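Local coordinates for mandelate racemase/muconate lactonizing enzyme family protein (Azoarcus sp., PDB 2QDE) that belongs to the mandelate racemase/muconate lactonizing enzyme family, with an enolase-type N-terminal domain and a TIM-barrel domain that holds a barium ion, at residues A[300-306]-A[326-332]. Residues are numbered along the deposited sequence; the frame is centred on the assembly and turned at random.
Sequences VGSGLEA and NAGPLHI
Val300 and Gly328 bring the two backbones together, their CA atoms 4.1 Å apart, where the loop leading into helix 303-315 passes the first turn of the short helix 328-332; Gly328 carries no side chain. No backbone hydrogen bond spans the gap: Gly301 O faces Pro329 N, which has no hydrogen to give, and is covered by Ile332 CD1 at 3.2 Å. Val300 CG1, anti to its own N (chi1 -180°), lies against Ile332 CG1 at 3.6 Å, the two side chains running past each other in opposite directions. One side of the Pro329 ring packs on the start of helix 303-315, CG 3.6 Å from Ser302 O and CD against Ala306 CB. At the other end of the contact, Asn326 ND2 donates to Ala306 O (2.9 Å, 158°), lying in the carbonyl plane on a lone pair, with the acceptor close to the amide plane. The opposite amide atom, OD1, accepts a hydrogen bond from water 1, which also donates to Glu305 OE1 and accepts from Gly328 N at 2.8 Å. Gln272 and Met299 N hold Glu305 OE2, while Ser302 OG caps helix 303-315 and bonds Asp49. Direct amide and water-mediated bonds thus tie the starts of two helices in the barrel domain beside small apolar contacts, with both carboxylate oxygens of Glu305 hydrogen-bonded, which probably steadies its orientation.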
loop_
_atom_site.group_PDB
_atom_site.type_symbol
_atom_site.label_atom_id
_atom_site.label_comp_id
_atom_site.label_asym_id
_atom_site.label_seq_id
_atom_site.Cartn_x
_atom_site.Cartn_y
_atom_site.Cartn_z
ATOM N N VAL A 300 2.030 40.305 -4.509
ATOM C CA VAL A 300 1.820 41.740 -4.298
ATOM C C VAL A 300 2.163 42.630 -5.489
ATOM O O VAL A 300 3.340 42.838 -5.816
ATOM C CB VAL A 300 2.604 42.236 -3.076
ATOM C CG1 VAL A 300 2.362 43.730 -2.876
ATOM C CG2 VAL A 300 2.166 41.463 -1.842
ATOM N N GLY A 301 1.124 43.166 -6.120
ATOM C CA GLY A 301 1.320 44.020 -7.272
ATOM C C GLY A 301 0.235 45.064 -7.453
ATOM O O GLY A 301 -0.626 45.246 -6.591
ATOM N N SER A 302 0.284 45.738 -8.596
ATOM C CA SER A 302 -0.654 46.794 -8.947
ATOM C C SER A 302 -2.048 46.247 -9.206
ATOM O O SER A 302 -2.293 45.056 -9.047
ATOM C CB SER A 302 -0.175 47.490 -10.215
ATOM O OG SER A 302 -0.250 46.588 -11.314
ATOM N N GLY A 303 -2.952 47.135 -9.612
ATOM C CA GLY A 303 -4.307 46.722 -9.928
ATOM C C GLY A 303 -4.264 45.804 -11.136
ATOM O O GLY A 303 -5.186 45.010 -11.367
ATOM N N LEU A 304 -3.188 45.909 -11.917
ATOM C CA LEU A 304 -3.039 45.061 -13.090
ATOM C C LEU A 304 -2.652 43.657 -12.641
ATOM O O LEU A 304 -3.145 42.674 -13.182
ATOM C CB LEU A 304 -1.977 45.610 -14.050
ATOM C CG LEU A 304 -1.756 44.748 -15.305
ATOM C CD1 LEU A 304 -3.079 44.564 -16.034
ATOM C CD2 LEU A 304 -0.743 45.406 -16.228
ATOM N N GLU A 305 -1.768 43.568 -11.654
ATOM C CA GLU A 305 -1.346 42.270 -11.133
ATOM C C GLU A 305 -2.558 41.539 -10.549
ATOM O O GLU A 305 -2.696 40.321 -10.692
ATOM C CB GLU A 305 -0.281 42.462 -10.044
ATOM C CG GLU A 305 0.302 41.179 -9.448
ATOM C CD GLU A 305 -0.589 40.527 -8.394
ATOM O OE1 GLU A 305 -1.315 41.255 -7.676
ATOM O OE2 GLU A 305 -0.550 39.280 -8.267
ATOM N N ALA A 306 -3.445 42.286 -9.899
ATOM C CA ALA A 306 -4.622 41.672 -9.285
ATOM C C ALA A 306 -5.702 41.223 -10.268
ATOM O O ALA A 306 -6.501 40.337 -9.953
ATOM C CB ALA A 306 -5.224 42.631 -8.267
ATOM N N ASN A 326 -6.661 37.833 -2.845
ATOM C CA ASN A 326 -6.004 38.557 -3.927
ATOM C C ASN A 326 -6.163 40.066 -3.690
ATOM O O ASN A 326 -7.065 40.685 -4.239
ATOM C CB ASN A 326 -6.643 38.130 -5.253
ATOM C CG ASN A 326 -6.090 38.881 -6.452
ATOM O OD1 ASN A 326 -4.879 38.947 -6.662
ATOM N ND2 ASN A 326 -6.989 39.437 -7.260
ATOM N N ALA A 327 -5.283 40.653 -2.877
ATOM C CA ALA A 327 -5.382 42.081 -2.554
ATOM C C ALA A 327 -4.069 42.864 -2.633
ATOM O O ALA A 327 -3.801 43.728 -1.791
ATOM C CB ALA A 327 -5.997 42.243 -1.161
ATOM N N GLY A 328 -3.262 42.571 -3.648
ATOM C CA GLY A 328 -1.989 43.252 -3.812
ATOM C C GLY A 328 -2.057 44.766 -3.692
ATOM O O GLY A 328 -1.251 45.356 -2.967
ATOM N N PRO A 329 -2.998 45.429 -4.388
ATOM C CA PRO A 329 -3.141 46.888 -4.338
ATOM C C PRO A 329 -3.322 47.468 -2.933
ATOM O O PRO A 329 -2.823 48.557 -2.642
ATOM C CB PRO A 329 -4.355 47.146 -5.229
ATOM C CG PRO A 329 -4.256 46.046 -6.253
ATOM C CD PRO A 329 -3.942 44.852 -5.362
ATOM N N LEU A 330 -4.034 46.754 -2.064
ATOM C CA LEU A 330 -4.257 47.242 -0.704
ATOM C C LEU A 330 -2.968 47.230 0.116
ATOM O O LEU A 330 -2.786 48.060 1.003
ATOM C CB LEU A 330 -5.336 46.411 0.006
ATOM C CG LEU A 330 -6.710 46.328 -0.670
ATOM C CD1 LEU A 330 -7.674 45.550 0.223
ATOM C CD2 LEU A 330 -7.249 47.723 -0.925
ATOM N N HIS A 331 -2.076 46.287 -0.174
ATOM C CA HIS A 331 -0.812 46.211 0.552
ATOM C C HIS A 331 0.141 47.288 0.031
ATOM O O HIS A 331 0.820 47.965 0.808
ATOM C CB HIS A 331 -0.185 44.819 0.394
ATOM C CG HIS A 331 -1.028 43.712 0.952
ATOM N ND1 HIS A 331 -1.365 42.592 0.221
ATOM C CD2 HIS A 331 -1.605 43.555 2.167
ATOM C CE1 HIS A 331 -2.113 41.793 0.962
ATOM N NE2 HIS A 331 -2.275 42.353 2.148
ATOM N N ILE A 332 0.184 47.459 -1.286
ATOM C CA ILE A 332 1.063 48.465 -1.873
ATOM C C ILE A 332 0.682 49.883 -1.439
ATOM O O ILE A 332 1.549 50.704 -1.120
ATOM C CB ILE A 332 1.039 48.397 -3.428
ATOM C CG1 ILE A 332 1.762 47.136 -3.906
ATOM C CG2 ILE A 332 1.696 49.641 -4.028
ATOM C CD1 ILE A 332 1.748 46.964 -5.415
HETATM O O HOH W 1 -3.473 41.205 -6.039
HETATM O O HOH W 2 -2.671 37.770 -8.306
#